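Local coordinates for protein manganese-containing pseudocatalase (Thermus thermophilus, PDB 2V8T) that probably breaks down hydrogen peroxide as a catalase, using a pair of manganese ions in each subunit, at residues A[17-20]-A[21-24]; A[34-37]-A[38-41]; A[110-113]-A[114-117]; A[275-278]-A[279-282]. All coordinates share one frame; numbering follows the deposited sequence.

All four interactions are buried and local, but their depth in the chain differs. Interaction 2 lies deepest, with its centre about 8 Å from the centre of the chain, and it alone carries a manganese ligand. The centres of the others sit about 17 to 25 Å from that point, away from the manganese site; all four also meet other subunits. Interactions 1 and 3 touch: N21 at the start of helix 20-26 bonds to the backbone of R111. In both, an Asp or Asn side chain accepts from a backbone N three residues on. D277 does the same in interaction 4, where the turn is closed by a bulged antiparallel bridge. Interactions 3 and 4 both reach the fourth subunit.

Interaction 1 (A[17-20]-A[21-24]); sequences EQDP and NAAA
D19 OD1 is gripped by A22 N and by a water. The bond from A22 N to D19 OD1 is 3.0 Å long and fairly straight, at 162°, and it meets the oxygen from above the carboxylate plane. The water donates to D19 OD1 at 2.7 Å and accepts from N21 N at 2.9 Å. One carboxylate oxygen thus serves two backbone N-H groups, one directly and one through water. This is an N-cap: D19 stands right before helix 20-26. Its CG is swung away from the backbone N (chi1 -171°), which lays the carboxylate against the methyl of A22, with CG 3.3 Å from A22 CB. The first backbone bonds of the helix follow, from A23 N to D19 O at 3.1 Å and from A24 N to P20 O at 2.9 Å. D19 OD2 faces other partners, N171 and, in a salt bridge, K108 of the second subunit. An alanine in place of D19 is likely to leave A22 N without its cap and K108 of the second subunit without its mate. The helix start and the lysine would both probably stabilise the negative charge on this buried carboxylate, which ties the cap to the subunit interface.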
loop_
_atom_site.group_PDB
_atom_site.type_symbol
_atom_site.label_atom_id
_atom_site.label_comp_id
_atom_site.label_asym_id
_atom_site.label_seq_id
_atom_site.Cartn_x
_atom_site.Cartn_y
_atom_site.Cartn_z
ATOM N N GLU A 17 -8.852 33.663 -4.947
ATOM C CA GLU A 17 -7.663 33.423 -4.155
ATOM C C GLU A 17 -7.502 31.904 -3.978
ATOM O O GLU A 17 -8.434 31.141 -4.248
ATOM C CB GLU A 17 -7.628 34.147 -2.827
ATOM C CG GLU A 17 -8.672 33.688 -1.947
ATOM C CD GLU A 17 -8.663 34.486 -0.597
ATOM O OE1 GLU A 17 -7.757 35.301 -0.342
ATOM O OE2 GLU A 17 -9.556 34.253 0.210
ATOM N N GLN A 18 -6.367 31.502 -3.490
ATOM C CA GLN A 18 -6.103 30.106 -3.276
ATOM C C GLN A 18 -7.089 29.528 -2.252
ATOM O O GLN A 18 -7.450 30.180 -1.271
ATOM C CB GLN A 18 -4.687 29.817 -2.681
ATOM C CG GLN A 18 -3.624 30.090 -3.652
ATOM C CD GLN A 18 -2.260 30.299 -2.987
ATOM O OE1 GLN A 18 -2.096 31.274 -2.225
ATOM N NE2 GLN A 18 -1.324 29.406 -3.202
ATOM N N ASP A 19 -7.438 28.250 -2.465
ATOM C CA ASP A 19 -8.317 27.521 -1.547
ATOM C C ASP A 19 -7.779 26.107 -1.429
ATOM O O ASP A 19 -8.232 25.169 -2.120
ATOM C CB ASP A 19 -9.757 27.551 -2.000
ATOM C CG ASP A 19 -10.707 26.989 -0.920
ATOM O OD1 ASP A 19 -10.268 26.232 -0.028
ATOM O OD2 ASP A 19 -11.920 27.326 -1.041
ATOM N N PRO A 20 -6.778 25.902 -0.551
ATOM C CA PRO A 20 -6.143 24.597 -0.434
ATOM C C PRO A 20 -7.117 23.479 -0.113
ATOM O O PRO A 20 -7.059 22.408 -0.715
ATOM C CB PRO A 20 -5.090 24.811 0.679
ATOM C CG PRO A 20 -4.720 26.290 0.528
ATOM C CD PRO A 20 -6.064 26.949 0.227
ATOM N N ASN A 21 -7.988 23.678 0.889
ATOM C CA ASN A 21 -8.866 22.588 1.270
ATOM C C ASN A 21 -9.900 22.259 0.180
ATOM O O ASN A 21 -10.301 21.098 0.033
ATOM C CB ASN A 21 -9.519 22.818 2.621
ATOM C CG ASN A 21 -8.540 22.683 3.776
ATOM O OD1 ASN A 21 -7.398 22.208 3.601
ATOM N ND2 ASN A 21 -9.000 23.031 4.969
ATOM N N ALA A 22 -10.335 23.259 -0.605
ATOM C CA ALA A 22 -11.161 22.935 -1.776
ATOM C C ALA A 22 -10.379 22.035 -2.741
ATOM O O ALA A 22 -10.917 21.045 -3.248
ATOM C CB ALA A 22 -11.630 24.177 -2.477
ATOM N N ALA A 23 -9.120 22.387 -3.007
ATOM C CA ALA A 23 -8.288 21.562 -3.879
ATOM C C ALA A 23 -8.188 20.124 -3.345
ATOM O O ALA A 23 -8.222 19.154 -4.096
ATOM C CB ALA A 23 -6.913 22.179 -4.027
ATOM N N ALA A 24 -7.993 19.996 -2.016
ATOM C CA ALA A 24 -7.858 18.674 -1.396
ATOM C C ALA A 24 -9.105 17.847 -1.577
ATOM O O ALA A 24 -9.017 16.629 -1.757
ATOM C CB ALA A 24 -7.512 18.827 0.086
HETATM O O HOH W 1 -8.794 26.142 2.233
HETATM O O HOH W 2 -5.577 21.021 1.847
#

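Interaction 2 (A[34-37]-A[38-41]); sequences FGEM and STLM. With MN (manganese (II) ion), chain C.
E36 and T39 lie one turn apart at the start of helix 36-49, and E36 supplies the metal bonds of this stretch. The first turn of the helix thus brings a ligand to the dimanganese site, among the helices of a fold of the ferritin clan. The E36 carboxylate holds a manganese ion with both oxygens, OE1 at 2.2 Å and OE2 at 2.3 Å from the metal. The chain is bent at chi2 (-74°), which folds the carboxylate back to the side where T39 lies. Two waters also bind the ion, and E70 and H73 add protein ligands. K162 bonds to E36 OE2 and so probably steadies the carboxylate in the first shell.

The backbone bonds build the first turn. G35 is the N-cap residue. G35 O takes T39 N at 3.3 Å, in the carbonyl plane, and a weak bond from S38 N. L40 N reaches E36 O at 2.9 Å, and M41 N reaches M37 O at 2.9 Å.

T39 adds a side-chain bond. Its OG1 sits between the backbone N and the carbonyl carbon (chi1 55°), from where it gives a weak bond to E36 O at 3.3 Å. The same hydroxyl is 3.3 Å from E36 OE1. S38 OG turns back to R33 O and is also met by W133 NE1.

M37 and M41 pack on the third subunit, where M41 meets its own copy. L40 packs on L71 and I74 of helix 57-85. F34 and T39 pack on L154 of helix 144-166, and F34 meets H161 of that helix edge-to-face.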
loop_
_atom_site.group_PDB
_atom_site.type_symbol
_atom_site.label_atom_id
_atom_site.label_comp_id
_atom_site.label_asym_id
_atom_site.label_seq_id
_atom_site.Cartn_x
_atom_site.Cartn_y
_atom_site.Cartn_z
ATOM N N PHE A 34 -13.009 6.554 -7.209
ATOM C CA PHE A 34 -14.016 6.823 -8.228
ATOM C C PHE A 34 -13.747 8.166 -8.938
ATOM O O PHE A 34 -14.655 8.799 -9.494
ATOM C CB PHE A 34 -15.432 6.750 -7.653
ATOM C CG PHE A 34 -15.722 5.381 -7.156
ATOM C CD1 PHE A 34 -15.965 4.365 -8.030
ATOM C CD2 PHE A 34 -15.757 5.067 -5.831
ATOM C CE1 PHE A 34 -16.225 3.088 -7.612
ATOM C CE2 PHE A 34 -16.026 3.787 -5.388
ATOM C CZ PHE A 34 -16.242 2.789 -6.277
ATOM N N GLY A 35 -12.499 8.580 -8.953
ATOM C CA GLY A 35 -12.097 9.753 -9.690
ATOM C C GLY A 35 -11.881 9.452 -11.171
ATOM O O GLY A 35 -11.994 8.337 -11.667
ATOM N N GLU A 36 -11.516 10.517 -11.876
ATOM C CA GLU A 36 -11.357 10.450 -13.334
ATOM C C GLU A 36 -10.203 9.568 -13.722
ATOM O O GLU A 36 -10.210 8.969 -14.811
ATOM C CB GLU A 36 -11.204 11.866 -13.896
ATOM C CG GLU A 36 -12.521 12.657 -13.807
ATOM C CD GLU A 36 -13.544 12.229 -14.795
ATOM O OE1 GLU A 36 -13.253 11.403 -15.683
ATOM O OE2 GLU A 36 -14.734 12.691 -14.736
ATOM N N MET A 37 -9.156 9.441 -12.891
ATOM C CA MET A 37 -8.114 8.459 -13.193
ATOM C C MET A 37 -8.692 7.059 -13.309
ATOM O O MET A 37 -8.223 6.258 -14.109
ATOM C CB MET A 37 -7.000 8.463 -12.146
ATOM C CG MET A 37 -6.075 9.587 -12.202
ATOM S SD MET A 37 -4.893 9.440 -13.599
ATOM C CE MET A 37 -3.827 8.105 -13.043
ATOM N N SER A 38 -9.645 6.733 -12.438
ATOM C CA SER A 38 -10.229 5.409 -12.458
ATOM C C SER A 38 -11.095 5.177 -13.680
ATOM O O SER A 38 -10.976 4.116 -14.306
ATOM C CB SER A 38 -11.026 5.132 -11.198
ATOM O OG SER A 38 -10.108 5.035 -10.125
ATOM N N THR A 39 -11.978 6.089 -14.017
ATOM C CA THR A 39 -12.783 5.865 -15.237
ATOM C C THR A 39 -11.879 5.813 -16.460
ATOM O O THR A 39 -11.986 4.890 -17.280
ATOM C CB THR A 39 -13.917 6.868 -15.322
ATOM O OG1 THR A 39 -13.336 8.155 -15.228
ATOM C CG2 THR A 39 -14.941 6.644 -14.233
ATOM N N LEU A 40 -10.920 6.735 -16.553
ATOM C CA LEU A 40 -9.936 6.700 -17.628
ATOM C C LEU A 40 -9.292 5.345 -17.729
ATOM O O LEU A 40 -9.246 4.722 -18.810
ATOM C CB LEU A 40 -8.871 7.759 -17.385
ATOM C CG LEU A 40 -7.648 7.652 -18.277
ATOM C CD1 LEU A 40 -7.988 7.792 -19.748
ATOM C CD2 LEU A 40 -6.606 8.694 -17.835
ATOM N N MET A 41 -8.655 4.874 -16.641
ATOM C CA MET A 41 -7.806 3.707 -16.773
ATOM C C MET A 41 -8.619 2.428 -16.918
ATOM O O MET A 41 -8.180 1.481 -17.593
ATOM C CB MET A 41 -6.860 3.655 -15.577
ATOM C CG MET A 41 -5.813 4.803 -15.583
ATOM S SD MET A 41 -4.461 4.471 -16.781
ATOM C CE MET A 41 -3.784 6.107 -17.139
HETATM MN MN MN C . -15.171 11.581 -16.675
HETATM O O HOH W 3 -15.643 9.680 -15.995
HETATM O O HOH W 4 -16.802 12.700 -15.639
#

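Interaction 3 (A[110-113]-A[114-117]); sequences VRNA and AHFI
The amide of N112 stacks on one face of the H115 ring. The two planes are only 6° apart, and ND2 lies 3.5 Å above the plane, over the ring centre. The motif is a side-chain cap at the turn leading into the short helix 114-117. A water sits in the plane at the edge of the H115 ring. The F116 ring has N112 O and A113 O at its edge, while V110 CG2 approaches it obliquely. H115 N donates to N112 OD1 at 2.9 Å, with the donor above the carbonyl plane of the amide. N112 places CG opposite its own backbone N (chi1 -175°), which lets OD1 reach H115 N while ND2 slides over the imidazole. Removing the amide with an alanine at N112 would probably leave H115 N uncapped and its ring free to shift on that face. Q27 holds the far end of that ring through NE2. The turn itself closes on A113 O, which takes F116 N at 2.9 Å and a weak bond from I117 N. A113 CB also packs on I117 CD1 at 4.1 Å. F116 meets F106 edge-to-face, and I117 O bonds to R164 of the fourth subunit. The water at the ring edge lies 2.8 Å from H115 ND1 and 2.9 Å from N112 O, and can bridge them.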
loop_
_atom_site.group_PDB
_atom_site.type_symbol
_atom_site.label_atom_id
_atom_site.label_comp_id
_atom_site.label_asym_id
_atom_site.label_seq_id
_atom_site.Cartn_x
_atom_site.Cartn_y
_atom_site.Cartn_z
ATOM N N VAL A 110 -3.219 23.252 6.511
ATOM C CA VAL A 110 -4.221 22.764 5.568
ATOM C C VAL A 110 -4.298 21.245 5.644
ATOM O O VAL A 110 -3.417 20.584 6.182
ATOM C CB VAL A 110 -3.907 23.245 4.127
ATOM C CG1 VAL A 110 -3.895 24.771 4.069
ATOM C CG2 VAL A 110 -2.659 22.600 3.549
ATOM N N ARG A 111 -5.353 20.673 5.062
ATOM C CA ARG A 111 -5.485 19.210 5.072
ATOM C C ARG A 111 -4.331 18.544 4.317
ATOM O O ARG A 111 -3.726 17.577 4.814
ATOM C CB ARG A 111 -6.803 18.764 4.478
ATOM C CG ARG A 111 -8.029 19.145 5.317
ATOM C CD ARG A 111 -9.318 18.627 4.696
ATOM N NE ARG A 111 -9.410 17.165 4.776
ATOM C CZ ARG A 111 -9.242 16.310 3.779
ATOM N NH1 ARG A 111 -9.243 16.689 2.518
ATOM N NH2 ARG A 111 -9.103 15.015 4.092
ATOM N N ASN A 112 -4.061 19.038 3.113
ATOM C CA ASN A 112 -3.125 18.396 2.193
ATOM C C ASN A 112 -1.857 19.241 2.076
ATOM O O ASN A 112 -1.755 20.168 1.275
ATOM C CB ASN A 112 -3.771 18.147 0.828
ATOM C CG ASN A 112 -2.878 17.384 -0.101
ATOM O OD1 ASN A 112 -1.645 17.458 -0.006
ATOM N ND2 ASN A 112 -3.464 16.657 -1.059
ATOM N N ALA A 113 -0.888 18.942 2.936
ATOM C CA ALA A 113 0.397 19.617 2.883
ATOM C C ALA A 113 1.223 19.135 1.675
ATOM O O ALA A 113 2.122 19.868 1.237
ATOM C CB ALA A 113 1.172 19.391 4.206
ATOM N N ALA A 114 0.981 17.934 1.182
ATOM C CA ALA A 114 1.729 17.407 0.048
ATOM C C ALA A 114 1.618 18.309 -1.178
ATOM O O ALA A 114 2.582 18.417 -1.933
ATOM C CB ALA A 114 1.296 15.993 -0.282
ATOM N N HIS A 115 0.460 18.951 -1.383
ATOM C CA HIS A 115 0.305 19.899 -2.479
ATOM C C HIS A 115 1.399 20.947 -2.523
ATOM O O HIS A 115 1.691 21.480 -3.587
ATOM C CB HIS A 115 -1.047 20.625 -2.350
ATOM C CG HIS A 115 -2.198 19.885 -2.893
ATOM N ND1 HIS A 115 -3.480 20.116 -2.395
ATOM C CD2 HIS A 115 -2.280 19.038 -3.955
ATOM C CE1 HIS A 115 -4.288 19.396 -3.171
ATOM N NE2 HIS A 115 -3.612 18.730 -4.125
ATOM N N PHE A 116 1.948 21.303 -1.329
ATOM C CA PHE A 116 2.912 22.378 -1.179
ATOM C C PHE A 116 4.343 21.890 -0.943
ATOM O O PHE A 116 5.264 22.684 -1.032
ATOM C CB PHE A 116 2.466 23.307 -0.046
ATOM C CG PHE A 116 1.153 23.940 -0.332
ATOM C CD1 PHE A 116 1.149 25.121 -1.105
ATOM C CD2 PHE A 116 -0.017 23.398 0.106
ATOM C CE1 PHE A 116 0.001 25.726 -1.485
ATOM C CE2 PHE A 116 -1.244 23.997 -0.297
ATOM C CZ PHE A 116 -1.177 25.163 -1.100
ATOM N N ILE A 117 4.524 20.624 -0.595
ATOM C CA ILE A 117 5.847 20.027 -0.360
ATOM C C ILE A 117 6.269 19.189 -1.563
ATOM O O ILE A 117 7.257 19.482 -2.219
ATOM C CB ILE A 117 5.868 19.208 0.953
ATOM C CG1 ILE A 117 5.482 20.060 2.166
ATOM C CG2 ILE A 117 7.245 18.549 1.109
ATOM C CD1 ILE A 117 5.219 19.252 3.420
HETATM O O HOH W 5 -3.792 21.706 -0.059
#

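Interaction 4 (A[275-278]-A[279-282]); sequences GHDA and AEFA
D277 lays its carboxylate against the side chain of E280 because its CB-CG bond is trans to the backbone N (chi1 -175°). F281 takes a left-handed backbone (phi 59°), which turns the chain so that A282 comes back alongside D277. The result is a G1 beta bulge: two residues, F281 and A282, stand across from the single D277. D277 N bonds to A282 O at 2.9 Å and almost straight, at 175°. The return bond runs from A282 N to D277 O at 3.1 Å. Within the turn, F281 N bonds to A278 O. D277 OD1 accepts from E280 N at 3.2 Å, met from above the carboxylate plane. A water donates to D277 OD1 and accepts from A279 N, as at the cap of 17-24. H276 brings its ring edge to the bridge, with CD2 3.3 Å from A282 O and in plane with it, while A278 N lies over one face. Its NE2 bonds to F285 O. D277 and E280 run side by side, but D277 OD2 and E280 OE2 stay 5.5 Å apart, and any repulsion would probably be modest. R51 of the third subunit merely packs on D277. The ionic tie is E280 OE1 with R164 of the fourth subunit, which links this turn to that neighbour.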
loop_
_atom_site.group_PDB
_atom_site.type_symbol
_atom_site.label_atom_id
_atom_site.label_comp_id
_atom_site.label_asym_id
_atom_site.label_seq_id
_atom_site.Cartn_x
_atom_site.Cartn_y
_atom_site.Cartn_z
ATOM N N GLY A 275 0.924 30.366 -13.285
ATOM C CA GLY A 275 1.817 31.478 -13.094
ATOM C C GLY A 275 2.955 31.176 -12.163
ATOM O O GLY A 275 3.222 30.026 -11.789
ATOM N N HIS A 276 3.668 32.216 -11.745
ATOM C CA HIS A 276 4.835 32.056 -10.882
ATOM C C HIS A 276 4.410 31.957 -9.426
ATOM O O HIS A 276 3.620 32.759 -8.952
ATOM C CB HIS A 276 5.743 33.262 -11.093
ATOM C CG HIS A 276 7.031 33.235 -10.351
ATOM N ND1 HIS A 276 7.635 34.429 -9.980
ATOM C CD2 HIS A 276 7.821 32.204 -9.930
ATOM C CE1 HIS A 276 8.751 34.088 -9.364
ATOM N NE2 HIS A 276 8.893 32.759 -9.300
ATOM N N ASP A 277 4.995 31.009 -8.699
ATOM C CA ASP A 277 4.910 30.933 -7.244
ATOM C C ASP A 277 6.337 30.790 -6.731
ATOM O O ASP A 277 6.929 29.700 -6.750
ATOM C CB ASP A 277 3.994 29.779 -6.797
ATOM C CG ASP A 277 3.753 29.717 -5.300
ATOM O OD1 ASP A 277 4.661 30.171 -4.545
ATOM O OD2 ASP A 277 2.697 29.157 -4.900
ATOM N N ALA A 278 6.952 31.922 -6.385
ATOM C CA ALA A 278 8.362 31.933 -6.017
ATOM C C ALA A 278 8.658 31.056 -4.803
ATOM O O ALA A 278 9.691 30.387 -4.751
ATOM C CB ALA A 278 8.827 33.367 -5.746
ATOM N N ALA A 279 7.775 31.074 -3.790
ATOM C CA ALA A 279 7.984 30.242 -2.616
ATOM C C ALA A 279 8.004 28.753 -2.950
ATOM O O ALA A 279 8.609 27.937 -2.248
ATOM C CB ALA A 279 6.938 30.523 -1.565
ATOM N N GLU A 280 7.302 28.367 -4.015
ATOM C CA GLU A 280 7.329 26.998 -4.474
ATOM C C GLU A 280 8.455 26.738 -5.485
ATOM O O GLU A 280 8.621 25.623 -5.982
ATOM C CB GLU A 280 5.998 26.593 -5.065
ATOM C CG GLU A 280 4.984 26.340 -3.994
ATOM C CD GLU A 280 5.341 25.139 -3.099
ATOM O OE1 GLU A 280 6.293 24.407 -3.420
ATOM O OE2 GLU A 280 4.637 24.922 -2.068
ATOM N N PHE A 281 9.220 27.778 -5.831
ATOM C CA PHE A 281 10.294 27.641 -6.802
ATOM C C PHE A 281 9.753 27.156 -8.170
ATOM O O PHE A 281 10.401 26.397 -8.869
ATOM C CB PHE A 281 11.443 26.769 -6.305
ATOM C CG PHE A 281 11.748 26.982 -4.850
ATOM C CD1 PHE A 281 12.220 28.203 -4.418
ATOM C CD2 PHE A 281 11.472 26.018 -3.880
ATOM C CE1 PHE A 281 12.426 28.472 -3.069
ATOM C CE2 PHE A 281 11.670 26.290 -2.536
ATOM C CZ PHE A 281 12.155 27.521 -2.135
ATOM N N ALA A 282 8.554 27.665 -8.512
ATOM C CA ALA A 282 7.782 27.067 -9.621
ATOM C C ALA A 282 7.364 28.196 -10.568
ATOM O O ALA A 282 6.617 29.086 -10.147
ATOM C CB ALA A 282 6.594 26.315 -9.039
HETATM O O HOH W 6 5.291 32.660 -3.620
#